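Local structure of alpha-Amylase (2B5D) at residues R118-N123 against F128-E133; Q162-V167 against M523-I528. The protein is named an alpha-amylase and belongs to glycosyl hydrolase family 57, with a largely helical C-terminal part. All blocks are in the same frame, centred on the assembly; numbering follows the deposited sequence.

Interaction 1. Residues R118-N123 against F128-E133; sequences RSYDGN and FKKYQE
The ring of Tyr120 meets Lys130 at its hydroxyl edge, with Lys130 NZ lying near the ring plane. The ring of Tyr131 has a water at its own edge, in plane. The Tyr120 hydroxyl lies obliquely to that second ring, 4.4 Å from OH of Tyr120 to CE2 of Tyr131. Tyr131 also packs edge-to-face with Phe45 of helix 27-47. Lys130 NZ donates a hydrogen bond to Tyr120 OH (2.9 Å). The lysine chain leaves helix 125-134 with CG anti to the backbone N (chi1 163°). It then bends at chi3 and chi4, which swings NZ round to the hydroxyl. The two side chains cross at about a right angle. The water sits 3.0 Å from Tyr120 OH and makes a weak bond, 3.3 Å, to Tyr131 OH. Behind Tyr120, helix 97-119 ends in a Schellman motif with Asp121 at C-prime, and a type I' turn runs from Tyr120 to Asn123. The contact spans the short loop between helix 97-119 and helix 125-134. Its chemistry is polar and small. The phenol oxygen accepts a bond from the ammonium and shares another with a water, and the nearby positive charge would probably make that phenol somewhat more acidic.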
ATOM      1  N   ARG A 118      -0.878 -33.640 -25.585  1.00 75.79           N
ATOM      2  CA  ARG A 118      -1.988 -34.370 -26.188  1.00 76.94           C
ATOM      3  C   ARG A 118      -1.718 -35.872 -26.237  1.00 76.85           C
ATOM      4  O   ARG A 118      -2.610 -36.640 -25.906  1.00 77.62           O
ATOM      5  CB  ARG A 118      -2.330 -33.816 -27.578  1.00 76.98           C
ATOM      6  CG  ARG A 118      -2.939 -32.410 -27.542  1.00 77.71           C
ATOM      7  CD  ARG A 118      -3.537 -32.021 -28.888  1.00 78.56           C
ATOM      8  NE  ARG A 118      -3.719 -30.575 -29.041  1.00 81.96           N
ATOM      9  CZ  ARG A 118      -4.649 -29.858 -28.410  1.00 82.66           C
ATOM     10  NH1 ARG A 118      -4.744 -28.551 -28.619  1.00 82.44           N
ATOM     11  NH2 ARG A 118      -5.481 -30.446 -27.567  1.00 83.20           N
ATOM     12  N   SER A 119      -0.502 -36.285 -26.611  1.00 76.55           N
ATOM     13  CA  SER A 119      -0.067 -37.690 -26.487  1.00 76.48           C
ATOM     14  C   SER A 119      -0.496 -38.381 -25.187  1.00 76.31           C
ATOM     15  O   SER A 119      -0.654 -39.607 -25.161  1.00 77.14           O
ATOM     16  CB  SER A 119       1.455 -37.802 -26.547  1.00 76.68           C
ATOM     17  OG  SER A 119       1.987 -37.016 -27.582  1.00 78.36           O
ATOM     18  N   TYR A 120      -0.647 -37.601 -24.116  1.00 75.10           N
ATOM     19  CA  TYR A 120      -0.911 -38.123 -22.790  1.00 74.29           C
ATOM     20  C   TYR A 120      -2.303 -37.754 -22.303  1.00 74.54           C
ATOM     21  O   TYR A 120      -2.558 -37.753 -21.084  1.00 74.37           O
ATOM     22  CB  TYR A 120       0.125 -37.585 -21.808  1.00 73.42           C
ATOM     23  CG  TYR A 120       1.496 -38.186 -21.974  1.00 73.02           C
ATOM     24  CD1 TYR A 120       2.560 -37.424 -22.448  1.00 72.70           C
ATOM     25  CD2 TYR A 120       1.734 -39.522 -21.658  1.00 72.00           C
ATOM     26  CE1 TYR A 120       3.825 -37.976 -22.594  1.00 71.72           C
ATOM     27  CE2 TYR A 120       2.989 -40.079 -21.808  1.00 70.61           C
ATOM     28  CZ  TYR A 120       4.032 -39.306 -22.275  1.00 71.41           C
ATOM     29  OH  TYR A 120       5.284 -39.865 -22.415  1.00 70.80           O
ATOM     30  N   ASP A 121      -3.184 -37.435 -23.260  1.00 74.40           N
ATOM     31  CA  ASP A 121      -4.535 -36.933 -22.986  1.00 74.54           C
ATOM     32  C   ASP A 121      -4.482 -35.827 -21.943  1.00 73.63           C
ATOM     33  O   ASP A 121      -5.399 -35.680 -21.111  1.00 73.26           O
ATOM     34  CB  ASP A 121      -5.496 -38.058 -22.544  1.00 75.70           C
ATOM     35  CG  ASP A 121      -6.979 -37.676 -22.724  1.00 78.76           C
ATOM     36  OD1 ASP A 121      -7.813 -37.980 -21.821  1.00 81.99           O
ATOM     37  OD2 ASP A 121      -7.313 -37.056 -23.768  1.00 81.23           O
ATOM     38  N   GLY A 122      -3.387 -35.062 -21.988  1.00 72.41           N
ATOM     39  CA  GLY A 122      -3.184 -33.947 -21.081  1.00 71.11           C
ATOM     40  C   GLY A 122      -2.886 -34.262 -19.625  1.00 70.41           C
ATOM     41  O   GLY A 122      -2.944 -33.361 -18.781  1.00 70.53           O
ATOM     42  N   ASN A 123      -2.606 -35.524 -19.306  1.00 70.01           N
ATOM     43  CA  ASN A 123      -2.030 -35.836 -17.996  1.00 69.57           C
ATOM     44  C   ASN A 123      -0.611 -36.345 -18.144  1.00 68.96           C
ATOM     45  O   ASN A 123      -0.373 -37.490 -18.532  1.00 68.58           O
ATOM     46  CB  ASN A 123      -2.876 -36.759 -17.098  1.00 69.90           C
ATOM     47  CG  ASN A 123      -2.437 -36.681 -15.597  1.00 69.82           C
ATOM     48  OD1 ASN A 123      -3.092 -37.232 -14.713  1.00 68.79           O
ATOM     49  ND2 ASN A 123      -1.339 -35.968 -15.326  1.00 67.27           N
ATOM     50  N   PHE A 128       5.558 -39.306 -16.679  1.00 64.06           N
ATOM     51  CA  PHE A 128       6.515 -39.514 -15.614  1.00 64.02           C
ATOM     52  C   PHE A 128       6.403 -40.916 -15.004  1.00 64.28           C
ATOM     53  O   PHE A 128       7.413 -41.508 -14.597  1.00 63.48           O
ATOM     54  CB  PHE A 128       6.385 -38.415 -14.546  1.00 63.06           C
ATOM     55  CG  PHE A 128       6.944 -37.099 -14.988  1.00 62.21           C
ATOM     56  CD1 PHE A 128       6.095 -36.082 -15.464  1.00 61.25           C
ATOM     57  CD2 PHE A 128       8.321 -36.874 -14.964  1.00 60.56           C
ATOM     58  CE1 PHE A 128       6.623 -34.836 -15.889  1.00 59.81           C
ATOM     59  CE2 PHE A 128       8.853 -35.643 -15.380  1.00 59.47           C
ATOM     60  CZ  PHE A 128       8.005 -34.627 -15.849  1.00 59.40           C
ATOM     61  N   LYS A 129       5.176 -41.418 -14.936  1.00 64.88           N
ATOM     62  CA  LYS A 129       4.894 -42.732 -14.371  1.00 66.33           C
ATOM     63  C   LYS A 129       5.577 -43.802 -15.224  1.00 66.78           C
ATOM     64  O   LYS A 129       6.156 -44.765 -14.706  1.00 66.44           O
ATOM     65  CB  LYS A 129       3.381 -42.946 -14.319  1.00 66.10           C
ATOM     66  CG  LYS A 129       2.929 -44.244 -13.723  1.00 68.31           C
ATOM     67  CD  LYS A 129       1.404 -44.375 -13.832  1.00 71.97           C
ATOM     68  CE  LYS A 129       0.919 -45.675 -13.209  1.00 74.69           C
ATOM     69  NZ  LYS A 129      -0.401 -46.086 -13.754  1.00 75.44           N
ATOM     70  N   LYS A 130       5.537 -43.579 -16.536  1.00 67.78           N
ATOM     71  CA  LYS A 130       6.043 -44.523 -17.524  1.00 68.53           C
ATOM     72  C   LYS A 130       7.567 -44.622 -17.476  1.00 68.72           C
ATOM     73  O   LYS A 130       8.138 -45.688 -17.696  1.00 69.86           O
ATOM     74  CB  LYS A 130       5.521 -44.132 -18.906  1.00 68.08           C
ATOM     75  CG  LYS A 130       6.239 -44.723 -20.084  1.00 69.92           C
ATOM     76  CD  LYS A 130       5.606 -44.264 -21.382  1.00 72.25           C
ATOM     77  CE  LYS A 130       6.657 -43.778 -22.364  1.00 73.85           C
ATOM     78  NZ  LYS A 130       6.804 -42.308 -22.249  1.00 75.72           N
ATOM     79  N   TYR A 131       8.230 -43.524 -17.155  1.00 68.69           N
ATOM     80  CA  TYR A 131       9.661 -43.590 -16.981  1.00 68.14           C
ATOM     81  C   TYR A 131      10.065 -44.180 -15.636  1.00 67.26           C
ATOM     82  O   TYR A 131      11.130 -44.796 -15.535  1.00 67.45           O
ATOM     83  CB  TYR A 131      10.340 -42.253 -17.333  1.00 69.15           C
ATOM     84  CG  TYR A 131      10.207 -41.941 -18.819  1.00 70.54           C
ATOM     85  CD1 TYR A 131      10.971 -42.618 -19.776  1.00 71.49           C
ATOM     86  CD2 TYR A 131       9.306 -40.986 -19.267  1.00 73.03           C
ATOM     87  CE1 TYR A 131      10.845 -42.342 -21.136  1.00 71.26           C
ATOM     88  CE2 TYR A 131       9.164 -40.709 -20.630  1.00 73.17           C
ATOM     89  CZ  TYR A 131       9.930 -41.393 -21.557  1.00 72.06           C
ATOM     90  OH  TYR A 131       9.773 -41.096 -22.907  1.00 72.83           O
ATOM     91  N   GLN A 132       9.220 -44.041 -14.613  1.00 66.04           N
ATOM     92  CA  GLN A 132       9.496 -44.745 -13.366  1.00 64.74           C
ATOM     93  C   GLN A 132       9.476 -46.262 -13.606  1.00 65.89           C
ATOM     94  O   GLN A 132      10.338 -46.973 -13.092  1.00 65.84           O
ATOM     95  CB  GLN A 132       8.567 -44.352 -12.211  1.00 64.25           C
ATOM     96  CG  GLN A 132       9.023 -44.904 -10.867  1.00 60.67           C
ATOM     97  CD  GLN A 132       8.366 -44.242  -9.639  1.00 61.46           C
ATOM     98  OE1 GLN A 132       7.132 -44.255  -9.460  1.00 60.49           O
ATOM     99  NE2 GLN A 132       9.187 -43.692  -8.781  1.00 50.36           N
ATOM    100  N   GLU A 133       8.517 -46.738 -14.406  1.00 66.55           N
ATOM    101  CA  GLU A 133       8.362 -48.183 -14.684  1.00 68.27           C
ATOM    102  C   GLU A 133       9.589 -48.792 -15.361  1.00 66.93           C
ATOM    103  O   GLU A 133       9.929 -49.948 -15.109  1.00 67.12           O
ATOM    104  CB  GLU A 133       7.079 -48.480 -15.473  1.00 67.95           C
ATOM    105  CG  GLU A 133       5.831 -48.468 -14.557  1.00 71.35           C
ATOM    106  CD  GLU A 133       4.487 -48.280 -15.304  1.00 72.21           C
ATOM    107  OE1 GLU A 133       4.485 -47.990 -16.536  1.00 77.44           O
ATOM    108  OE2 GLU A 133       3.419 -48.416 -14.643  1.00 77.33           O
TER
HETATM  109  O   HOH W   1       7.725 -38.624 -23.674  1.00 78.21           O

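Interaction 2. Residues Q162-V167 against M523-I528; sequences QITVGV and MARDVI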
ATOM      1  N   GLN A 162       0.811 -34.641   7.623  1.00 40.16           N
ATOM      2  CA  GLN A 162       1.577 -34.168   6.436  1.00 41.91           C
ATOM      3  C   GLN A 162       2.245 -35.276   5.657  1.00 42.38           C
ATOM      4  O   GLN A 162       2.080 -35.375   4.433  1.00 44.10           O
ATOM      5  CB  GLN A 162       2.606 -33.090   6.788  1.00 41.61           C
ATOM      6  CG  GLN A 162       2.009 -31.710   6.952  1.00 41.30           C
ATOM      7  CD  GLN A 162       1.778 -30.988   5.633  1.00 47.15           C
ATOM      8  OE1 GLN A 162       2.550 -31.163   4.661  1.00 44.88           O
ATOM      9  NE2 GLN A 162       0.723 -30.112   5.599  1.00 46.35           N
ATOM     10  N   ILE A 163       2.982 -36.148   6.346  1.00 42.74           N
ATOM     11  CA  ILE A 163       3.656 -37.299   5.652  1.00 42.26           C
ATOM     12  C   ILE A 163       2.698 -38.290   5.027  1.00 42.55           C
ATOM     13  O   ILE A 163       2.834 -38.623   3.817  1.00 42.17           O
ATOM     14  CB  ILE A 163       4.604 -38.074   6.636  1.00 43.18           C
ATOM     15  CG1 ILE A 163       5.803 -37.176   6.999  1.00 43.59           C
ATOM     16  CG2 ILE A 163       5.058 -39.397   6.025  1.00 41.88           C
ATOM     17  CD1 ILE A 163       6.243 -37.315   8.412  1.00 47.41           C
ATOM     18  N   THR A 164       1.735 -38.799   5.844  1.00 41.67           N
ATOM     19  CA  THR A 164       0.811 -39.816   5.352  1.00 41.04           C
ATOM     20  C   THR A 164      -0.018 -39.383   4.206  1.00 41.41           C
ATOM     21  O   THR A 164      -0.285 -40.174   3.270  1.00 42.02           O
ATOM     22  CB  THR A 164      -0.193 -40.299   6.486  1.00 43.16           C
ATOM     23  OG1 THR A 164       0.558 -40.849   7.569  1.00 41.31           O
ATOM     24  CG2 THR A 164      -1.124 -41.313   5.967  1.00 39.21           C
ATOM     25  N   VAL A 165      -0.512 -38.138   4.281  1.00 42.84           N
ATOM     26  CA  VAL A 165      -1.306 -37.613   3.186  1.00 42.65           C
ATOM     27  C   VAL A 165      -0.521 -37.541   1.871  1.00 43.26           C
ATOM     28  O   VAL A 165      -1.029 -37.967   0.824  1.00 43.63           O
ATOM     29  CB  VAL A 165      -2.070 -36.316   3.578  1.00 44.28           C
ATOM     30  CG1 VAL A 165      -2.797 -35.701   2.359  1.00 40.26           C
ATOM     31  CG2 VAL A 165      -3.116 -36.641   4.687  1.00 43.74           C
ATOM     32  N   GLY A 166       0.732 -37.077   1.936  1.00 43.96           N
ATOM     33  CA  GLY A 166       1.615 -37.134   0.776  1.00 44.11           C
ATOM     34  C   GLY A 166       1.792 -38.531   0.217  1.00 45.82           C
ATOM     35  O   GLY A 166       1.692 -38.748  -1.010  1.00 43.65           O
ATOM     36  N   VAL A 167       2.076 -39.482   1.129  1.00 46.77           N
ATOM     37  CA  VAL A 167       2.318 -40.884   0.745  1.00 47.21           C
ATOM     38  C   VAL A 167       1.109 -41.458   0.020  1.00 48.31           C
ATOM     39  O   VAL A 167       1.237 -41.986  -1.095  1.00 48.25           O
ATOM     40  CB  VAL A 167       2.751 -41.754   1.994  1.00 48.13           C
ATOM     41  CG1 VAL A 167       2.733 -43.219   1.673  1.00 45.68           C
ATOM     42  CG2 VAL A 167       4.191 -41.290   2.519  1.00 45.33           C
ATOM     43  N   MET A 523      -5.849 -37.247  11.672  1.00 43.52           N
ATOM     44  CA  MET A 523      -5.437 -36.340  12.791  1.00 44.58           C
ATOM     45  C   MET A 523      -5.725 -36.903  14.156  1.00 46.02           C
ATOM     46  O   MET A 523      -5.352 -36.325  15.190  1.00 45.93           O
ATOM     47  CB  MET A 523      -6.082 -34.963  12.657  1.00 44.40           C
ATOM     48  CG  MET A 523      -5.607 -34.184  11.395  1.00 44.51           C
ATOM     49  SD  MET A 523      -3.851 -33.762  11.508  1.00 44.01           S
ATOM     50  CE  MET A 523      -3.723 -32.658  12.952  1.00 33.35           C
ATOM     51  N   ALA A 524      -6.418 -38.029  14.182  1.00 48.05           N
ATOM     52  CA  ALA A 524      -6.747 -38.613  15.485  1.00 50.40           C
ATOM     53  C   ALA A 524      -5.773 -39.743  15.915  1.00 50.80           C
ATOM     54  O   ALA A 524      -5.960 -40.333  16.995  1.00 52.13           O
ATOM     55  CB  ALA A 524      -8.215 -39.107  15.494  1.00 49.62           C
ATOM     56  N   ARG A 525      -4.769 -40.058  15.075  1.00 50.47           N
ATOM     57  CA  ARG A 525      -3.833 -41.165  15.351  1.00 49.63           C
ATOM     58  C   ARG A 525      -2.898 -40.871  16.487  1.00 48.73           C
ATOM     59  O   ARG A 525      -2.714 -39.715  16.842  1.00 48.70           O
ATOM     60  CB  ARG A 525      -3.020 -41.547  14.153  1.00 49.47           C
ATOM     61  CG  ARG A 525      -3.797 -41.900  12.956  1.00 50.65           C
ATOM     62  CD  ARG A 525      -3.097 -41.054  11.978  1.00 54.94           C
ATOM     63  NE  ARG A 525      -2.284 -41.733  11.013  1.00 54.22           N
ATOM     64  CZ  ARG A 525      -1.346 -41.147  10.253  1.00 50.73           C
ATOM     65  NH1 ARG A 525      -1.025 -39.845  10.356  1.00 46.84           N
ATOM     66  NH2 ARG A 525      -0.738 -41.910   9.370  1.00 46.11           N
ATOM     67  N   ASP A 526      -2.339 -41.918  17.095  1.00 48.10           N
ATOM     68  CA  ASP A 526      -1.344 -41.694  18.160  1.00 48.23           C
ATOM     69  C   ASP A 526      -0.031 -41.179  17.588  1.00 47.47           C
ATOM     70  O   ASP A 526       0.238 -41.277  16.368  1.00 44.83           O
ATOM     71  CB  ASP A 526      -1.045 -42.936  19.035  1.00 48.07           C
ATOM     72  CG  ASP A 526      -0.580 -42.523  20.469  1.00 54.63           C
ATOM     73  OD1 ASP A 526      -0.883 -41.316  20.857  1.00 54.21           O
ATOM     74  OD2 ASP A 526       0.076 -43.365  21.189  1.00 53.06           O
ATOM     75  N   VAL A 527       0.761 -40.636  18.498  1.00 47.11           N
ATOM     76  CA  VAL A 527       2.057 -40.139  18.180  1.00 49.29           C
ATOM     77  C   VAL A 527       3.057 -40.659  19.201  1.00 51.12           C
ATOM     78  O   VAL A 527       2.650 -41.149  20.247  1.00 51.69           O
ATOM     79  CB  VAL A 527       2.063 -38.567  18.204  1.00 49.03           C
ATOM     80  CG1 VAL A 527       1.101 -38.039  17.145  1.00 45.35           C
ATOM     81  CG2 VAL A 527       1.786 -38.005  19.654  1.00 47.04           C
ATOM     82  N   ILE A 528       4.339 -40.631  18.833  1.00 53.80           N
ATOM     83  CA  ILE A 528       5.434 -40.254  19.739  1.00 56.36           C
ATOM     84  C   ILE A 528       6.742 -41.061  19.596  1.00 56.72           C
ATOM     85  O   ILE A 528       7.339 -41.131  18.503  1.00 56.13           O
ATOM     86  CB  ILE A 528       4.963 -40.007  21.212  1.00 55.94           C
ATOM     87  CG1 ILE A 528       5.543 -38.692  21.763  1.00 59.81           C
ATOM     88  CG2 ILE A 528       5.289 -41.189  22.116  1.00 59.01           C
ATOM     89  CD1 ILE A 528       4.808 -38.087  23.125  1.00 59.20           C
TER
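Thr164 and Arg525 carry this contact and bury equal surface in it. Thr164 lies on helix 156-174. Arg525 belongs to the irregular C-terminal tail, 356 residues further along the chain at the closest ends. The two side chains come from opposite directions. The guanidinium presents its edge, and Thr164 OG1 lies near its plane. Arg525 NH2 donates to Thr164 OG1 at 2.5 Å, with an N-H...O angle of 158°. That distance is very short for such a bond, so the exact length is doubtful. Arg525 NH1 is 3.4 Å from Thr164 OG1. The methyl of Thr164 also sits beside the arginine, with CG2 3.5 Å from NH2. In Thr164, OG1 is anti to the carbonyl carbon (chi1 -60°), which turns the hydroxyl to the tail and back along its own helix. Arg525 is bent at chi2 and chi3, and these bends carry its flat end to the helix.

The hydroxyl has further partners. Thr164 OG1 is also hydrogen-bonded to Asn160 O, one turn earlier in the helix, and to Asn199 ND2, just beyond helix 192-198. Two residues before Arg525, Met523 packs on Ala161 of the same helix and on Ile431 of helix 418-436. The tail thus joins the helix of the family 57 region to the helical C-terminal part. In chemical terms, a buried threonine hydroxyl is gripped by several polar groups, and the bond to the backbone carbonyl of Asn160 is consistent with OG1 giving its proton there while accepting from Arg525.

Interactions 1 and 2 lie in series along the chain, the first closing before the second opens. Their centres are 29 Å apart and their nearest atoms about 10 Å, so they do not touch. Strand 137-142 links them through the fold. Tyr131 of interaction 1 touches Leu137 on this strand, and Gly166 of interaction 2 makes a weak hydrogen bond to Thr141. Gln132 also bonds to Tyr170, further along the helix that bears Thr164. Interaction 1 is local, between the loop that follows helix 97-119 and the next helix, 125-134, whereas interaction 2 joins distant parts of the sequence. Each centres on a hydroxyl that accepts from a basic side chain.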